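Local structure of C-type lectin domain family 4, member b1 (Mus musculus, 6LKR) at residues F23-S31 / S120-V128; F65-W76 / P96-V106. The protein is a calcium-binding C-type lectin receptor of innate immunity that probably binds carbohydrate ligands and may modulate dendritic cell differentiation or maturation. All coordinates share one frame; numbering follows the deposited sequence.

Contact 1 of 2, residues F23-S31 / S120-V128; sequences FSSASWNKS and SCNLKQKSV
Ala26 and Gln125 pair through their backbones in a single antiparallel bridge: Ala26 N donates to Gln125 O at 3.0 Å, and Gln125 N returns a bond of 2.9 Å to Ala26 O from well above the carbonyl plane. The bridge does not grow into a sheet. Two residues along, Trp28 N gives an almost straight bond (175°) to Cys121 O, so the first turn of the helix is tied to the type I turn Ser120-Leu123. Ser27 is the N-cap, and its OG accepts from Lys30 N. Its carbonyl is gripped twice, by Ser31 N and Ser31 OG, from opposite faces of the carbonyl plane.

Among side chains, Lys126, in the conformer described here, one of two, reaches back with its last torsion bent (chi4 -70°), which brings NZ onto a lone pair of Ser24 O at 2.8 Å. Lys124 lies along the backbone at Ser25-Ser27, its CG 4.0 Å from both Ala26 C and Ser27 N. Ser31 and Ser127 meet through their CB atoms, 3.9 Å apart, while their hydroxyls are linked by water.

Water 3 donates to Ser31 OG and Gln125 O and also bonds Ser127 OG; water 2 joins Ser127 OG to Ser31 O. Water 1 takes the N-H of Asn29 and donates to Cys121 O, giving that carbonyl a second partner. Leu123 O, by contrast, is buried without a polar partner.

The contact joins the start of helix 28-37 to the loop entering strand 126-132 of the C-type lectin fold. Trp28 turns its ring away from this loop, bonding Ile66 O through NE1 and lying edge-to-face with Phe65 of strand 64-70, while Leu42 of strand 41-42 packs against Ser31 and Ser127.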
loop_
_atom_site.group_PDB
_atom_site.type_symbol
_atom_site.label_atom_id
_atom_site.label_comp_id
_atom_site.label_asym_id
_atom_site.label_seq_id
_atom_site.Cartn_x
_atom_site.Cartn_y
_atom_site.Cartn_z
ATOM N N PHE A 23 6.545 24.926 7.848
ATOM C CA PHE A 23 7.418 24.935 9.050
ATOM C C PHE A 23 8.769 24.333 8.670
ATOM O O PHE A 23 8.819 23.410 7.842
ATOM C CB PHE A 23 6.753 24.268 10.257
ATOM C CG PHE A 23 5.853 23.094 9.970
ATOM C CD1 PHE A 23 6.387 21.873 9.582
ATOM C CD2 PHE A 23 4.480 23.196 10.133
ATOM C CE1 PHE A 23 5.564 20.786 9.336
ATOM C CE2 PHE A 23 3.659 22.106 9.897
ATOM C CZ PHE A 23 4.206 20.905 9.503
ATOM N N SER A 24 9.838 24.906 9.226
ATOM C CA SER A 24 11.238 24.456 9.024
ATOM C C SER A 24 11.414 23.067 9.649
ATOM O O SER A 24 12.231 22.299 9.117
ATOM C CB SER A 24 12.221 25.461 9.582
ATOM O OG SER A 24 11.815 25.906 10.869
ATOM N N SER A 25 10.664 22.767 10.721
ATOM C CA SER A 25 10.664 21.442 11.398
ATOM C C SER A 25 9.448 21.329 12.323
ATOM O O SER A 25 8.896 22.369 12.695
ATOM C CB SER A 25 11.942 21.221 12.160
ATOM O OG SER A 25 11.977 22.037 13.319
ATOM N N ALA A 26 9.069 20.099 12.673
ATOM C CA ALA A 26 7.911 19.807 13.543
ATOM C C ALA A 26 8.003 18.369 14.049
ATOM O O ALA A 26 8.734 17.569 13.440
ATOM C CB ALA A 26 6.631 20.036 12.780
ATOM N N SER A 27 7.272 18.072 15.122
ATOM C CA SER A 27 7.091 16.716 15.691
ATOM C C SER A 27 6.476 15.799 14.631
ATOM O O SER A 27 5.943 16.305 13.629
ATOM C CB SER A 27 6.225 16.764 16.921
ATOM O OG SER A 27 4.866 16.964 16.553
ATOM N N TRP A 28 6.510 14.491 14.865
ATOM C CA TRP A 28 5.924 13.499 13.933
ATOM C C TRP A 28 4.419 13.769 13.800
ATOM O O TRP A 28 3.927 13.827 12.660
ATOM C CB TRP A 28 6.234 12.074 14.401
ATOM C CG TRP A 28 5.847 11.019 13.413
ATOM C CD1 TRP A 28 6.628 10.472 12.434
ATOM C CD2 TRP A 28 4.564 10.380 13.309
ATOM N NE1 TRP A 28 5.916 9.539 11.730
ATOM C CE2 TRP A 28 4.648 9.462 12.240
ATOM C CE3 TRP A 28 3.363 10.489 14.016
ATOM C CZ2 TRP A 28 3.573 8.656 11.871
ATOM C CZ3 TRP A 28 2.297 9.701 13.643
ATOM C CH2 TRP A 28 2.408 8.789 12.593
ATOM N N ASN A 29 3.706 13.957 14.914
ATOM C CA ASN A 29 2.233 14.175 14.897
ATOM C C ASN A 29 1.885 15.439 14.100
ATOM O O ASN A 29 0.934 15.396 13.289
ATOM C CB ASN A 29 1.640 14.295 16.304
ATOM C CG ASN A 29 1.470 12.962 16.998
ATOM O OD1 ASN A 29 1.377 11.924 16.348
ATOM N ND2 ASN A 29 1.414 12.985 18.319
ATOM N N LYS A 30 2.615 16.533 14.331
ATOM C CA LYS A 30 2.371 17.845 13.669
ATOM C C LYS A 30 2.731 17.738 12.182
ATOM O O LYS A 30 2.063 18.403 11.367
ATOM C CB LYS A 30 3.161 18.956 14.367
ATOM C CG LYS A 30 2.688 19.286 15.778
ATOM C CD LYS A 30 1.229 19.673 15.864
ATOM C CE LYS A 30 0.834 20.173 17.238
ATOM N NZ LYS A 30 1.489 21.464 17.550
ATOM N N SER A 31 3.741 16.928 11.847
ATOM C CA SER A 31 4.153 16.629 10.447
ATOM C C SER A 31 3.053 15.830 9.734
ATOM O O SER A 31 2.682 16.203 8.600
ATOM C CB SER A 31 5.469 15.900 10.410
ATOM O OG SER A 31 6.511 16.695 10.953
ATOM N N SER A 120 12.703 9.529 18.665
ATOM C CA SER A 120 11.588 10.039 19.497
ATOM C C SER A 120 10.614 10.822 18.607
ATOM O O SER A 120 11.060 11.669 17.823
ATOM C CB SER A 120 12.097 10.888 20.637
ATOM O OG SER A 120 11.104 11.816 21.038
ATOM N N CYS A 121 9.322 10.559 18.761
ATOM C CA CYS A 121 8.228 11.216 18.011
ATOM C C CYS A 121 8.187 12.719 18.320
ATOM O O CYS A 121 7.675 13.475 17.478
ATOM C CB CYS A 121 6.914 10.533 18.346
ATOM S SG CYS A 121 6.902 8.802 17.806
ATOM N N ASN A 122 8.743 13.135 19.460
ATOM C CA ASN A 122 8.677 14.533 19.960
ATOM C C ASN A 122 9.811 15.381 19.384
ATOM O O ASN A 122 9.687 16.605 19.454
ATOM C CB ASN A 122 8.707 14.579 21.486
ATOM C CG ASN A 122 7.550 13.818 22.086
ATOM O OD1 ASN A 122 6.413 13.979 21.648
ATOM N ND2 ASN A 122 7.836 12.966 23.057
ATOM N N LEU A 123 10.879 14.773 18.860
ATOM C CA LEU A 123 11.980 15.525 18.205
ATOM C C LEU A 123 11.425 16.159 16.932
ATOM O O LEU A 123 10.585 15.522 16.271
ATOM C CB LEU A 123 13.155 14.595 17.894
ATOM C CG LEU A 123 13.871 14.005 19.107
ATOM C CD1 LEU A 123 15.058 13.160 18.662
ATOM C CD2 LEU A 123 14.320 15.096 20.073
ATOM N N LYS A 124 11.827 17.392 16.644
ATOM C CA LYS A 124 11.355 18.133 15.451
ATOM C C LYS A 124 12.255 17.753 14.277
ATOM O O LYS A 124 13.492 17.783 14.433
ATOM C CB LYS A 124 11.327 19.639 15.733
ATOM C CG LYS A 124 10.350 20.042 16.833
ATOM C CD LYS A 124 10.643 21.384 17.480
ATOM C CE LYS A 124 9.775 22.509 16.961
ATOM N NZ LYS A 124 9.486 23.501 18.025
ATOM N N GLN A 125 11.659 17.360 13.154
ATOM C CA GLN A 125 12.409 17.068 11.912
ATOM C C GLN A 125 11.652 17.682 10.739
ATOM O O GLN A 125 10.507 18.159 10.929
ATOM C CB GLN A 125 12.568 15.560 11.681
ATOM C CG GLN A 125 13.022 14.765 12.900
ATOM C CD GLN A 125 14.458 15.008 13.302
ATOM O OE1 GLN A 125 15.247 15.581 12.564
ATOM N NE2 GLN A 125 14.808 14.596 14.510
ATOM N N LYS A 126 12.268 17.645 9.565
ATOM C CA LYS A 126 11.587 17.927 8.281
ATOM C C LYS A 126 10.660 16.740 7.991
ATOM O O LYS A 126 10.600 15.817 8.821
ATOM C CB LYS A 126 12.643 18.187 7.202
ATOM C CG LYS A 126 13.647 19.275 7.571
ATOM C CD LYS A 126 14.317 19.933 6.382
ATOM C CE LYS A 126 15.074 21.194 6.751
ATOM N NZ LYS A 126 14.155 22.293 7.128
ATOM N N SER A 127 9.953 16.766 6.876
ATOM C CA SER A 127 9.034 15.667 6.517
ATOM C C SER A 127 8.848 15.640 5.009
ATOM O O SER A 127 9.288 16.588 4.337
ATOM C CB SER A 127 7.724 15.814 7.250
ATOM O OG SER A 127 7.187 17.114 7.062
ATOM N N VAL A 128 8.232 14.567 4.523
ATOM C CA VAL A 128 7.848 14.381 3.092
ATOM C C VAL A 128 6.437 13.789 3.064
ATOM O O VAL A 128 6.196 12.833 3.832
ATOM C CB VAL A 128 8.831 13.471 2.327
ATOM C CG1 VAL A 128 8.871 13.830 0.849
ATOM C CG2 VAL A 128 10.231 13.491 2.913
HETATM O O HOH W 1 4.831 13.336 17.622
HETATM O O HOH W 2 4.396 17.725 6.994
HETATM O O HOH W 3 8.049 18.448 9.440
#

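Contact 2 of 2, residues F65-W76 / P96-V106; sequences FIGLWDTGHRQW and PSSDNEKCVTV. With CA (calcium ion), chain D.
Strand 68-70 runs roughly antiparallel to strand 103-106, at 145° and 5.1 Å between the short axes, beside the calcium site of the C-type lectin fold, where Glu95-Pro96-Ser97, with a cis bond before Pro96, corresponds to the family's EPN-type motif. Ile66 N donates to Val104 O at 3.0 Å, and Asp70 N to Lys102 O in the carbonyl plane. Between them the chain turns a corner at Gly67, the centre of an inverse gamma turn.

Val104 fills the apolar middle: CG1 meets Ile66 CD1, while CG2 reaches Leu68 CD2 and Trp76 CZ3, the latter at 3.5 Å. On another face Phe65 CE1 packs on Cys103 CB, and the ring edge points at Val104 O.

Asp70, Arg74, Asp99 and Lys102 form a salt-bridge network. Asp70 swings its carboxylate away from its own N (chi1 -179°), between Arg74 and Lys102: OD2 takes Arg74 N on the syn side, Arg74 NH2 on the anti side and Lys102 NZ from above the carboxylate plane. OD1 accepts Gly72 N and Gln75 N from opposite faces, the former closing an Asx turn. Lys102 NZ and Arg74 NE bridge to Asp99 OD1, and probably offset the closeness of Asp70 OD2 to it. Lys102 NZ also donates to Gly72 O and Asp99 O, each at 2.7 Å.

The Arg74 guanidinium is sandwiched, Trp76 CZ2 over the centre of one face and Asp99 CA towards the rim of the other. Its NH2 bonds Glu101 O at 2.8 Å, and NH1 forms a salt bridge to Asp118. Ser97 OG and Glu101 OE2 bind the calcium, completed by Glu95, Asn117, Asp118 and two waters. His73 ND1, in turn, donates in its ring plane to the syn lone pair of Asp99 OD2, 2.7 Å away.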
loop_
_atom_site.group_PDB
_atom_site.type_symbol
_atom_site.label_atom_id
_atom_site.label_comp_id
_atom_site.label_asym_id
_atom_site.label_seq_id
_atom_site.Cartn_x
_atom_site.Cartn_y
_atom_site.Cartn_z
ATOM N N PHE A 65 10.981 12.957 8.678
ATOM C CA PHE A 65 9.955 11.996 9.141
ATOM C C PHE A 65 9.320 11.308 7.928
ATOM O O PHE A 65 8.968 11.975 6.924
ATOM C CB PHE A 65 8.904 12.695 10.003
ATOM C CG PHE A 65 9.297 12.874 11.445
ATOM C CD1 PHE A 65 9.788 11.809 12.184
ATOM C CD2 PHE A 65 9.173 14.108 12.067
ATOM C CE1 PHE A 65 10.130 11.973 13.515
ATOM C CE2 PHE A 65 9.536 14.274 13.395
ATOM C CZ PHE A 65 10.010 13.204 14.117
ATOM N N ILE A 66 9.178 9.987 8.026
ATOM C CA ILE A 66 8.364 9.153 7.098
ATOM C C ILE A 66 7.149 8.626 7.865
ATOM O O ILE A 66 7.117 8.758 9.112
ATOM C CB ILE A 66 9.220 8.037 6.469
ATOM C CG1 ILE A 66 9.604 6.956 7.481
ATOM C CG2 ILE A 66 10.452 8.634 5.807
ATOM C CD1 ILE A 66 10.223 5.734 6.855
ATOM N N GLY A 67 6.167 8.085 7.141
ATOM C CA GLY A 67 4.853 7.701 7.689
ATOM C C GLY A 67 4.881 6.311 8.299
ATOM O O GLY A 67 3.936 5.546 8.073
ATOM N N LEU A 68 5.908 6.011 9.086
ATOM C CA LEU A 68 6.084 4.704 9.764
ATOM C C LEU A 68 6.174 4.965 11.268
ATOM O O LEU A 68 6.949 5.835 11.682
ATOM C CB LEU A 68 7.352 4.015 9.249
ATOM C CG LEU A 68 7.507 2.545 9.652
ATOM C CD1 LEU A 68 6.421 1.686 9.017
ATOM C CD2 LEU A 68 8.873 2.009 9.257
ATOM N N TRP A 69 5.396 4.240 12.064
ATOM C CA TRP A 69 5.433 4.397 13.535
ATOM C C TRP A 69 5.206 3.040 14.189
ATOM O O TRP A 69 4.610 2.144 13.568
ATOM C CB TRP A 69 4.441 5.460 14.021
ATOM C CG TRP A 69 3.006 5.121 13.779
ATOM C CD1 TRP A 69 2.352 5.109 12.582
ATOM C CD2 TRP A 69 2.021 4.785 14.776
ATOM N NE1 TRP A 69 1.042 4.754 12.761
ATOM C CE2 TRP A 69 0.806 4.558 14.094
ATOM C CE3 TRP A 69 2.051 4.642 16.166
ATOM C CZ2 TRP A 69 -0.366 4.203 14.758
ATOM C CZ3 TRP A 69 0.893 4.278 16.821
ATOM C CH2 TRP A 69 -0.296 4.061 16.126
ATOM N N ASP A 70 5.684 2.923 15.418
ATOM C CA ASP A 70 5.625 1.664 16.194
ATOM C C ASP A 70 4.357 1.705 17.047
ATOM O O ASP A 70 4.303 2.523 17.982
ATOM C CB ASP A 70 6.904 1.497 17.007
ATOM C CG ASP A 70 6.931 0.210 17.800
ATOM O OD1 ASP A 70 5.970 -0.582 17.671
ATOM O OD2 ASP A 70 7.916 0.013 18.520
ATOM N N THR A 71 3.393 0.847 16.715
ATOM C CA THR A 71 2.070 0.732 17.375
ATOM C C THR A 71 2.206 -0.119 18.644
ATOM O O THR A 71 1.245 -0.169 19.411
ATOM C CB THR A 71 1.035 0.163 16.398
ATOM O OG1 THR A 71 1.326 -1.213 16.155
ATOM C CG2 THR A 71 1.023 0.878 15.064
ATOM N N GLY A 72 3.353 -0.760 18.868
ATOM C CA GLY A 72 3.558 -1.617 20.055
ATOM C C GLY A 72 5.028 -1.754 20.410
ATOM O O GLY A 72 5.601 -0.816 21.007
ATOM N N HIS A 73 5.611 -2.894 20.058
ATOM C CA HIS A 73 7.032 -3.248 20.305
ATOM C C HIS A 73 7.644 -3.709 18.991
ATOM O O HIS A 73 7.598 -4.913 18.701
ATOM C CB HIS A 73 7.108 -4.280 21.430
ATOM C CG HIS A 73 6.378 -3.789 22.624
ATOM N ND1 HIS A 73 6.825 -2.696 23.335
ATOM C CD2 HIS A 73 5.196 -4.154 23.165
ATOM C CE1 HIS A 73 5.977 -2.439 24.306
ATOM N NE2 HIS A 73 4.965 -3.320 24.224
ATOM N N ARG A 74 8.150 -2.753 18.210
ATOM C CA ARG A 74 8.668 -2.981 16.837
ATOM C C ARG A 74 7.509 -3.449 15.949
ATOM O O ARG A 74 7.771 -4.174 14.978
ATOM C CB ARG A 74 9.823 -3.994 16.848
ATOM C CG ARG A 74 10.853 -3.787 17.955
ATOM C CD ARG A 74 11.685 -2.518 17.854
ATOM N NE ARG A 74 10.948 -1.320 18.241
ATOM C CZ ARG A 74 11.432 -0.083 18.217
ATOM N NH1 ARG A 74 12.684 0.142 17.869
ATOM N NH2 ARG A 74 10.653 0.933 18.548
ATOM N N GLN A 75 6.272 -3.082 16.294
ATOM C CA GLN A 75 5.065 -3.372 15.475
ATOM C C GLN A 75 4.828 -2.165 14.555
ATOM O O GLN A 75 3.859 -1.404 14.773
ATOM C CB GLN A 75 3.916 -3.763 16.404
ATOM C CG GLN A 75 4.219 -5.064 17.140
ATOM C CD GLN A 75 3.316 -5.330 18.317
ATOM O OE1 GLN A 75 3.650 -5.021 19.462
ATOM N NE2 GLN A 75 2.155 -5.894 18.028
ATOM N N TRP A 76 5.725 -2.008 13.583
ATOM C CA TRP A 76 5.757 -0.884 12.615
ATOM C C TRP A 76 4.474 -0.898 11.785
ATOM O O TRP A 76 4.084 -1.959 11.285
ATOM C CB TRP A 76 7.021 -0.958 11.751
ATOM C CG TRP A 76 8.272 -0.995 12.572
ATOM C CD1 TRP A 76 9.092 -2.066 12.784
ATOM C CD2 TRP A 76 8.807 0.078 13.365
ATOM N NE1 TRP A 76 10.111 -1.724 13.630
ATOM C CE2 TRP A 76 9.969 -0.414 13.997
ATOM C CE3 TRP A 76 8.446 1.414 13.571
ATOM C CZ2 TRP A 76 10.753 0.375 14.833
ATOM C CZ3 TRP A 76 9.225 2.195 14.394
ATOM C CH2 TRP A 76 10.362 1.683 15.017
ATOM N N PRO A 96 16.326 -0.590 13.551
ATOM C CA PRO A 96 15.963 0.243 14.697
ATOM C C PRO A 96 16.812 -0.070 15.938
ATOM O O PRO A 96 17.354 -1.153 15.995
ATOM C CB PRO A 96 14.503 -0.136 14.988
ATOM C CG PRO A 96 14.019 -0.856 13.757
ATOM C CD PRO A 96 15.237 -1.474 13.116
ATOM N N SER A 97 16.909 0.870 16.879
ATOM C CA SER A 97 17.871 0.823 18.007
ATOM C C SER A 97 17.173 0.791 19.374
ATOM O O SER A 97 17.808 0.297 20.319
ATOM C CB SER A 97 18.849 1.962 17.909
ATOM O OG SER A 97 18.204 3.213 18.089
ATOM N N SER A 98 15.935 1.274 19.514
ATOM C CA SER A 98 15.320 1.436 20.860
ATOM C C SER A 98 13.793 1.335 20.822
ATOM O O SER A 98 13.156 2.077 20.056
ATOM C CB SER A 98 15.743 2.730 21.484
ATOM O OG SER A 98 15.025 2.945 22.693
ATOM N N ASP A 99 13.224 0.538 21.726
ATOM C CA ASP A 99 11.753 0.421 21.871
ATOM C C ASP A 99 11.153 1.741 22.369
ATOM O O ASP A 99 9.941 1.876 22.235
ATOM C CB ASP A 99 11.335 -0.739 22.767
ATOM C CG ASP A 99 9.923 -1.203 22.466
ATOM O OD1 ASP A 99 9.592 -1.319 21.268
ATOM O OD2 ASP A 99 9.153 -1.429 23.431
ATOM N N ASN A 100 11.948 2.681 22.894
ATOM C CA ASN A 100 11.415 4.001 23.329
ATOM C C ASN A 100 11.294 4.947 22.126
ATOM O O ASN A 100 10.643 5.987 22.281
ATOM C CB ASN A 100 12.224 4.621 24.472
ATOM C CG ASN A 100 11.499 4.536 25.798
ATOM O OD1 ASN A 100 10.269 4.531 25.840
ATOM N ND2 ASN A 100 12.247 4.461 26.888
ATOM N N GLU A 101 11.875 4.588 20.981
ATOM C CA GLU A 101 11.815 5.399 19.737
ATOM C C GLU A 101 10.706 4.833 18.846
ATOM O O GLU A 101 10.909 3.736 18.274
ATOM C CB GLU A 101 13.178 5.401 19.054
ATOM C CG GLU A 101 14.248 6.075 19.887
ATOM C CD GLU A 101 15.618 6.125 19.241
ATOM O OE1 GLU A 101 16.316 7.125 19.451
ATOM O OE2 GLU A 101 15.985 5.171 18.527
ATOM N N LYS A 102 9.580 5.545 18.735
ATOM C CA LYS A 102 8.336 5.006 18.120
ATOM C C LYS A 102 8.086 5.583 16.717
ATOM O O LYS A 102 7.188 5.069 16.036
ATOM C CB LYS A 102 7.151 5.267 19.052
ATOM C CG LYS A 102 7.243 4.582 20.410
ATOM C CD LYS A 102 7.321 3.077 20.310
ATOM C CE LYS A 102 7.097 2.373 21.629
ATOM N NZ LYS A 102 7.509 0.949 21.559
ATOM N N CYS A 103 8.852 6.584 16.286
ATOM C CA CYS A 103 8.691 7.245 14.968
ATOM C C CYS A 103 9.973 7.062 14.161
ATOM O O CYS A 103 10.993 6.625 14.733
ATOM C CB CYS A 103 8.324 8.716 15.124
ATOM S SG CYS A 103 6.656 8.938 15.792
ATOM N N VAL A 104 9.898 7.316 12.859
ATOM C CA VAL A 104 10.961 6.915 11.898
ATOM C C VAL A 104 11.313 8.110 11.022
ATOM O O VAL A 104 10.397 8.790 10.519
ATOM C CB VAL A 104 10.546 5.687 11.068
ATOM C CG1 VAL A 104 11.633 5.248 10.098
ATOM C CG2 VAL A 104 10.172 4.530 11.977
ATOM N N THR A 105 12.613 8.351 10.880
ATOM C CA THR A 105 13.157 9.371 9.953
ATOM C C THR A 105 14.010 8.686 8.895
ATOM O O THR A 105 14.470 7.547 9.135
ATOM C CB THR A 105 14.020 10.419 10.658
ATOM O OG1 THR A 105 15.008 9.739 11.437
ATOM C CG2 THR A 105 13.194 11.338 11.523
ATOM N N VAL A 106 14.175 9.355 7.765
ATOM C CA VAL A 106 15.126 8.921 6.717
ATOM C C VAL A 106 16.196 10.010 6.682
ATOM O O VAL A 106 15.845 11.204 6.734
ATOM C CB VAL A 106 14.427 8.674 5.367
ATOM C CG1 VAL A 106 13.736 9.923 4.841
ATOM C CG2 VAL A 106 15.393 8.115 4.336
HETATM CA CA CA D . 17.373 4.923 16.530
HETATM O O HOH W 4 18.238 6.877 17.389
HETATM O O HOH W 5 19.946 5.449 16.674
#

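In the fold
From the N terminus the chain passes 23-31, whose end enters helix 28-37, then strand 41-42 and helix 48-56 before reaching 65-76. Contact 2 closes the shorter loop when 96-106 returns to strand 64-70 after the excursion carrying Trp91 and Glu95. The chain continues through strand 113-119, with Asn117 and Asp118, and 120-128 then closes the longer loop of contact 1. Contact 2 therefore lies wholly within the span of contact 1. Their centres are 14 Å apart, yet they are joined directly by the Cys103-Cys121 disulfide and by strands 64-70 and 126-132, which run parallel as neighbours. Together they connect the first helix, the sheet and the calcium-binding region.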